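Local coordinates for protein diacylglycerol O-acyltransferase (Marinobacter hydrocarbonoclasticus, PDB 6CHJ) that acts as a wax ester synthase/diacylglycerol acyltransferase, probably transferring the acyl group of acyl-CoA to a diacylglycerol to give a triacylglycerol, at residues B[13-16]-B[20-23]; B[237-242]-B[402-407]; B[33-38]-B[124-129]. One frame throughout, in Å; residues are numbered along the deposited sequence.

How the interactions relate
Following the chain from the N terminus, interaction 1 comes first: it closes the tight loop between helix 6-13 and strand 22-30. Interaction 3 follows, joining the loop that leaves strand 22-30 to the turn before strand 127-135, its neighbour in the same mixed sheet. Interaction 2 spans the longest stretch, bringing strand 239-247, the edge of the second mixed sheet, to the loop between strands 393-401 and 410-417. The three are in series; none nests in or crosses another. Interactions 1 and 2 touch, Ile403 packing on Met21 and Pro20 lying against Arg239, while interaction 3 sits apart, its centre about 35 Å from that of interaction 1.

Interaction 1: B[13-16]-B[20-23]; sequences WLEK and PMHV
The backbone N of Met21 donates to Glu15 OE2 at 2.7 Å, a nearly straight bond with an N-H...O angle of 163°. It meets the oxygen from above the carboxylate plane, 37° out of it. Glu15 can reach that far because CG stands anti to its backbone N (chi1 174°) and the chain stays extended beyond it, carrying the carboxylate across the loop to the residue just before strand 22-30. On the way the Glu15 and Met21 side chains run antiparallel alongside one another, and Glu15 CB rests 3.6 Å from Met21 CG. Glu15 OE2 also lies 3.4 Å from Pro20 CA.

Next to the bond, Leu14 and Met21 add an apolar contact. Met21 bends at both chi2 and chi3 and lies crosswise to Leu14, putting its SD 3.4 Å from Leu14 CD1, with Met21 CE close by. Leu14 is the first residue to leave the helical path.

The other carboxylate oxygen, OE1, takes a salt bridge from Arg110 and a hydrogen bond from His135, fixing the rotation of the group. A leucine in place of Glu15 would probably leave the Met21 N-H and Arg110 without their acceptor and the His135 ring freer to turn. His22, next in line, bonds through NE2 to His104 O. Met21 pairs by its backbone with His136, so this helix-to-strand loop packs directly on the HHxxxDG signature, the sequence motif typical of the CoA-dependent acyltransferase superfamily.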
# COMPACT_ATOMS: atom_id res chain seq x y z
N TRP B 13 14.29 0.05 -11.83
CA TRP B 13 15.24 1.11 -11.54
C TRP B 13 14.53 2.45 -11.32
O TRP B 13 14.77 3.12 -10.31
CB TRP B 13 16.27 1.18 -12.67
CG TRP B 13 17.30 2.24 -12.48
CD1 TRP B 13 18.37 2.21 -11.62
CD2 TRP B 13 17.37 3.48 -13.18
NE1 TRP B 13 19.10 3.37 -11.74
CE2 TRP B 13 18.51 4.16 -12.69
CE3 TRP B 13 16.58 4.08 -14.16
CZ2 TRP B 13 18.87 5.43 -13.16
CZ3 TRP B 13 16.94 5.33 -14.62
CH2 TRP B 13 18.07 5.99 -14.12
N LEU B 14 13.65 2.85 -12.23
CA LEU B 14 13.03 4.16 -12.08
C LEU B 14 11.81 4.13 -11.17
O LEU B 14 11.10 5.13 -11.07
CB LEU B 14 12.66 4.76 -13.44
CG LEU B 14 11.82 3.98 -14.44
CD1 LEU B 14 10.41 4.38 -14.22
CD2 LEU B 14 12.21 4.36 -15.85
N GLU B 15 11.57 3.01 -10.48
CA GLU B 15 10.53 2.96 -9.47
C GLU B 15 10.97 3.72 -8.22
O GLU B 15 12.14 3.66 -7.81
CB GLU B 15 10.19 1.51 -9.11
CG GLU B 15 9.22 1.36 -7.96
CD GLU B 15 8.47 0.04 -7.98
OE1 GLU B 15 9.12 -1.01 -7.79
OE2 GLU B 15 7.23 0.04 -8.20
N LYS B 16 10.02 4.45 -7.63
CA LYS B 16 10.20 5.25 -6.43
C LYS B 16 8.83 5.33 -5.77
O LYS B 16 7.83 4.86 -6.33
CB LYS B 16 10.75 6.66 -6.76
CG LYS B 16 12.13 6.70 -7.45
CD LYS B 16 12.35 7.94 -8.33
CE LYS B 16 13.54 7.75 -9.29
NZ LYS B 16 13.46 8.59 -10.54
N PRO B 20 5.05 4.11 -8.35
CA PRO B 20 5.12 2.65 -8.44
C PRO B 20 5.08 2.24 -9.91
O PRO B 20 4.52 2.93 -10.77
CB PRO B 20 3.89 2.19 -7.67
CG PRO B 20 3.65 3.29 -6.70
CD PRO B 20 4.00 4.54 -7.42
N MET B 21 5.75 1.13 -10.19
CA MET B 21 5.93 0.64 -11.55
C MET B 21 5.21 -0.69 -11.73
O MET B 21 5.72 -1.62 -12.36
CB MET B 21 7.42 0.58 -11.89
CG MET B 21 8.10 1.96 -11.96
SD MET B 21 7.41 3.14 -13.19
CE MET B 21 7.42 2.12 -14.61
N HIS B 22 4.03 -0.81 -11.14
CA HIS B 22 3.18 -1.97 -11.35
C HIS B 22 1.99 -1.57 -12.22
O HIS B 22 1.53 -0.43 -12.18
CB HIS B 22 2.70 -2.55 -10.02
CG HIS B 22 1.93 -1.59 -9.16
ND1 HIS B 22 2.50 -0.91 -8.10
CD2 HIS B 22 0.63 -1.19 -9.19
CE1 HIS B 22 1.60 -0.14 -7.53
NE2 HIS B 22 0.46 -0.28 -8.18
N VAL B 23 1.50 -2.51 -13.02
CA VAL B 23 0.25 -2.32 -13.72
C VAL B 23 -0.85 -3.07 -12.98
O VAL B 23 -0.59 -3.83 -12.05
CB VAL B 23 0.34 -2.78 -15.19
CG1 VAL B 23 1.55 -2.16 -15.88
CG2 VAL B 23 0.38 -4.32 -15.23

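Interaction 2: B[237-242]-B[402-407]; sequences GSRRFA and SIDMDR
Arg239 and Asp404 meet in the close part of this buried contact, each side chain lying beside the other, pointing the opposite way. Asp404 OD2 hangs over one face of the guanidinium, 3.3 Å from Arg239 NE and 3.2 Å from Arg239 CD. A bend at chi2 of Arg239 (-64°) brings that face round to Asp404. No N-H points at OD2, so the pair is a salt bridge of charge alone, with the two planar groups 58° apart. Asp404 CB covers the same guanidinium 3.6 Å above its plane, toward the rim.

The rim of the group is held differently, and more loosely across the contact. Arg239 NH2 gives a hydrogen bond to Gln18 O and another, of 3.1 Å, to a water lying in the guanidinium plane; that water's link to Asp404 O is too short to trust. Arg239 NH1 turns back on its own segment, reaching Ser238 O at 3.0 Å from above the carbonyl plane, and also bonds to Thr236 O.

Gly237 N bonds to Asp109 of the second subunit. Strand 420-428 pairs with strand 239-247, and its Ile426 packs against both Arg239 and Asp404, while helix 93-105 lies over Phe241.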
# COMPACT_ATOMS: atom_id res chain seq x y z
N GLY B 237 2.64 9.85 -4.74
CA GLY B 237 2.34 8.45 -4.93
C GLY B 237 0.88 8.06 -4.75
O GLY B 237 0.58 6.86 -4.78
N SER B 238 -0.03 9.00 -4.55
CA SER B 238 -1.44 8.68 -4.38
C SER B 238 -2.14 8.76 -5.74
O SER B 238 -1.82 9.63 -6.56
CB SER B 238 -2.12 9.60 -3.37
OG SER B 238 -2.09 10.95 -3.80
N ARG B 239 -3.06 7.84 -5.97
CA ARG B 239 -3.66 7.64 -7.27
C ARG B 239 -5.15 7.93 -7.19
O ARG B 239 -5.78 7.76 -6.14
CB ARG B 239 -3.42 6.22 -7.78
CG ARG B 239 -1.95 5.91 -8.07
CD ARG B 239 -1.43 6.81 -9.20
NE ARG B 239 0.01 6.68 -9.40
CZ ARG B 239 0.90 7.50 -8.88
NH1 ARG B 239 0.50 8.50 -8.11
NH2 ARG B 239 2.19 7.31 -9.11
N ARG B 240 -5.69 8.41 -8.30
CA ARG B 240 -7.12 8.46 -8.53
C ARG B 240 -7.39 7.69 -9.81
O ARG B 240 -6.78 7.98 -10.85
CB ARG B 240 -7.63 9.90 -8.65
CG ARG B 240 -8.87 10.15 -7.80
CD ARG B 240 -9.63 11.40 -8.22
NE ARG B 240 -10.79 11.65 -7.37
CZ ARG B 240 -11.91 10.91 -7.39
NH1 ARG B 240 -12.01 9.88 -8.22
NH2 ARG B 240 -12.92 11.21 -6.58
N PHE B 241 -8.27 6.69 -9.71
CA PHE B 241 -8.63 5.83 -10.82
C PHE B 241 -10.06 6.10 -11.25
O PHE B 241 -10.96 6.22 -10.42
CB PHE B 241 -8.49 4.35 -10.45
CG PHE B 241 -8.80 3.42 -11.58
CD1 PHE B 241 -8.15 3.55 -12.81
CD2 PHE B 241 -9.72 2.41 -11.42
CE1 PHE B 241 -8.43 2.68 -13.85
CE2 PHE B 241 -10.00 1.54 -12.47
CZ PHE B 241 -9.36 1.67 -13.67
N ALA B 242 -10.26 6.21 -12.56
CA ALA B 242 -11.57 6.49 -13.15
C ALA B 242 -11.71 5.62 -14.38
O ALA B 242 -10.87 5.69 -15.29
CB ALA B 242 -11.74 7.97 -13.51
N SER B 402 -2.96 1.78 -15.31
CA SER B 402 -1.61 1.87 -15.82
C SER B 402 -0.69 2.63 -14.85
O SER B 402 -0.98 2.72 -13.64
CB SER B 402 -1.67 2.48 -17.22
OG SER B 402 -0.63 1.95 -18.01
N ILE B 403 0.40 3.19 -15.37
CA ILE B 403 1.47 3.78 -14.57
C ILE B 403 1.53 5.28 -14.85
O ILE B 403 1.69 5.69 -16.00
CB ILE B 403 2.83 3.13 -14.88
CG1 ILE B 403 2.85 1.63 -14.55
CG2 ILE B 403 3.97 3.87 -14.20
CD1 ILE B 403 3.95 0.89 -15.32
N ASP B 404 1.44 6.09 -13.79
CA ASP B 404 1.87 7.48 -13.77
C ASP B 404 3.36 7.60 -13.41
O ASP B 404 3.94 6.74 -12.72
CB ASP B 404 1.08 8.28 -12.76
CG ASP B 404 -0.38 8.30 -13.05
OD1 ASP B 404 -0.76 8.39 -14.24
OD2 ASP B 404 -1.16 8.25 -12.07
N MET B 405 3.95 8.72 -13.83
CA MET B 405 5.33 9.07 -13.58
C MET B 405 5.40 10.55 -13.24
O MET B 405 4.51 11.33 -13.61
CB MET B 405 6.21 8.85 -14.82
CG MET B 405 6.75 7.47 -14.98
SD MET B 405 7.90 7.48 -16.35
CE MET B 405 9.06 8.75 -15.77
N ASP B 406 6.49 10.94 -12.55
CA ASP B 406 6.92 12.34 -12.52
C ASP B 406 6.87 12.91 -13.94
O ASP B 406 7.46 12.34 -14.86
CB ASP B 406 8.36 12.45 -12.00
CG ASP B 406 8.46 12.56 -10.47
OD1 ASP B 406 7.44 12.76 -9.77
OD2 ASP B 406 9.59 12.46 -9.97
N ARG B 407 6.14 14.02 -14.10
CA ARG B 407 5.94 14.75 -15.36
C ARG B 407 5.07 13.99 -16.37
O ARG B 407 4.96 14.43 -17.52
CB ARG B 407 7.27 15.18 -16.01
CG ARG B 407 7.93 16.38 -15.27
CD ARG B 407 9.46 16.48 -15.45
NE ARG B 407 10.25 15.34 -14.95
CZ ARG B 407 10.78 15.24 -13.74
NH1 ARG B 407 11.50 14.17 -13.42
NH2 ARG B 407 10.61 16.19 -12.84
O HOH W 1 3.26 5.10 -10.92

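Interaction 3: B[33-38]-B[124-129]; sequences EGAPDD and KDRQFA
Arg126 reaches from just before strand 127-135 to the loop that runs from Glu33 to Asp38, where Ala35 and Asp37 take its guanidinium at the edge. Glu33, at the near end of that loop, folds its carboxylate back toward its own backbone, where OE2 makes a weak bond with the N-H of Gly34. Glu33 OE2 stands 5.2 Å from Arg126 NH2, not in contact, though it may add some favourable charge.

Gly34 then turns the chain with a positive phi and leads into Ala35, whose carbonyl oxygen is the main anchor. Arg126 grips that one atom end-on with two nitrogens: NH2 to Ala35 O at 2.8 Å, and the more bent NH1 to Ala35 O at 3.2 Å. The oxygen lies within 2° of the guanidinium plane, and both nitrogens come to it from the same face of the carbonyl plane. Ala35 CB adds a contact 3.5 Å from Arg126 NH2.

The arginine stands in the loop of a beta hairpin, between the antiparallel strands 115-121 and 127-135, as the last residue of an inverse gamma turn centred on Asp125. Its bend at chi3 (50°) swings the guanidinium onto Ala35, and its backbone pairs with Phe31, just past the end of strand 22-30.

Beyond Ala35, Pro36 packs on Gln42 of helix 39-49. Asp37 brings OD1 back to the guanidinium edge, 3.7 Å from Arg126 NH1, a long salt bridge in which carboxylate and guanidinium planes stand 65° apart at the protein surface. Asp38 follows at the N-cap position of helix 39-49, though its side chain makes no capping bond; Val40 and Leu43 of that helix pack on Phe128.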
# COMPACT_ATOMS: atom_id res chain seq x y z
N GLU B 33 -25.93 -16.92 -12.74
CA GLU B 33 -27.37 -17.08 -12.55
C GLU B 33 -27.67 -18.16 -11.52
O GLU B 33 -27.12 -19.26 -11.57
CB GLU B 33 -28.07 -17.39 -13.88
CG GLU B 33 -29.62 -17.43 -13.81
CD GLU B 33 -30.24 -16.29 -12.98
OE1 GLU B 33 -30.82 -15.35 -13.58
OE2 GLU B 33 -30.19 -16.33 -11.73
N GLY B 34 -28.53 -17.80 -10.57
CA GLY B 34 -28.93 -18.72 -9.52
C GLY B 34 -27.94 -18.90 -8.39
O GLY B 34 -27.88 -19.98 -7.80
N ALA B 35 -27.16 -17.86 -8.07
CA ALA B 35 -26.11 -17.83 -7.06
C ALA B 35 -26.69 -17.43 -5.71
O ALA B 35 -27.52 -16.52 -5.63
CB ALA B 35 -25.02 -16.83 -7.43
N PRO B 36 -26.24 -18.10 -4.64
CA PRO B 36 -26.69 -17.72 -3.30
C PRO B 36 -26.28 -16.28 -2.99
O PRO B 36 -25.27 -15.79 -3.49
CB PRO B 36 -25.98 -18.72 -2.39
CG PRO B 36 -24.79 -19.14 -3.17
CD PRO B 36 -25.20 -19.14 -4.61
N ASP B 37 -27.10 -15.62 -2.17
CA ASP B 37 -26.86 -14.25 -1.72
C ASP B 37 -25.42 -14.02 -1.27
O ASP B 37 -24.91 -12.89 -1.36
CB ASP B 37 -27.80 -13.91 -0.56
CG ASP B 37 -29.19 -13.54 -1.02
OD1 ASP B 37 -29.32 -13.08 -2.17
OD2 ASP B 37 -30.15 -13.70 -0.23
N ASP B 38 -24.75 -15.06 -0.79
CA ASP B 38 -23.41 -14.96 -0.24
C ASP B 38 -22.37 -15.58 -1.17
O ASP B 38 -21.37 -16.14 -0.72
CB ASP B 38 -23.35 -15.62 1.14
CG ASP B 38 -23.54 -17.15 1.08
OD1 ASP B 38 -24.00 -17.69 0.05
OD2 ASP B 38 -23.22 -17.82 2.09
N LYS B 124 -23.26 -3.57 -5.08
CA LYS B 124 -24.71 -3.47 -4.90
C LYS B 124 -25.50 -4.63 -5.48
O LYS B 124 -25.94 -5.51 -4.73
CB LYS B 124 -25.23 -2.15 -5.49
CG LYS B 124 -25.76 -1.24 -4.39
CD LYS B 124 -26.23 0.13 -4.87
CE LYS B 124 -26.91 0.89 -3.70
NZ LYS B 124 -26.86 2.39 -3.82
N ASP B 125 -25.73 -4.66 -6.78
CA ASP B 125 -26.79 -5.51 -7.33
C ASP B 125 -26.22 -6.82 -7.89
O ASP B 125 -26.27 -7.10 -9.09
CB ASP B 125 -27.60 -4.74 -8.38
CG ASP B 125 -28.40 -3.58 -7.79
OD1 ASP B 125 -28.08 -2.41 -8.09
OD2 ASP B 125 -29.37 -3.84 -7.04
N ARG B 126 -25.66 -7.61 -6.98
CA ARG B 126 -25.22 -8.98 -7.28
C ARG B 126 -24.07 -8.98 -8.30
O ARG B 126 -24.05 -9.73 -9.28
CB ARG B 126 -26.40 -9.85 -7.74
CG ARG B 126 -27.48 -10.07 -6.65
CD ARG B 126 -28.65 -10.99 -7.08
NE ARG B 126 -28.20 -12.25 -7.67
CZ ARG B 126 -28.03 -13.38 -6.99
NH1 ARG B 126 -28.26 -13.40 -5.68
NH2 ARG B 126 -27.60 -14.48 -7.61
N GLN B 127 -23.08 -8.13 -8.04
CA GLN B 127 -21.83 -8.13 -8.77
C GLN B 127 -20.67 -8.28 -7.79
O GLN B 127 -20.81 -8.00 -6.60
CB GLN B 127 -21.67 -6.85 -9.59
CG GLN B 127 -22.89 -6.50 -10.41
CD GLN B 127 -22.55 -5.73 -11.68
OE1 GLN B 127 -22.17 -6.32 -12.70
NE2 GLN B 127 -22.71 -4.41 -11.64
N PHE B 128 -19.53 -8.72 -8.31
CA PHE B 128 -18.27 -8.69 -7.59
C PHE B 128 -17.17 -8.22 -8.55
O PHE B 128 -17.40 -8.05 -9.75
CB PHE B 128 -17.96 -10.06 -6.97
CG PHE B 128 -17.68 -11.14 -7.97
CD1 PHE B 128 -16.37 -11.53 -8.22
CD2 PHE B 128 -18.71 -11.79 -8.62
CE1 PHE B 128 -16.09 -12.53 -9.12
CE2 PHE B 128 -18.44 -12.79 -9.53
CZ PHE B 128 -17.12 -13.17 -9.77
N ALA B 129 -15.96 -8.01 -8.00
CA ALA B 129 -14.87 -7.44 -8.78
C ALA B 129 -13.56 -8.18 -8.50
O ALA B 129 -13.33 -8.70 -7.41
CB ALA B 129 -14.67 -5.95 -8.49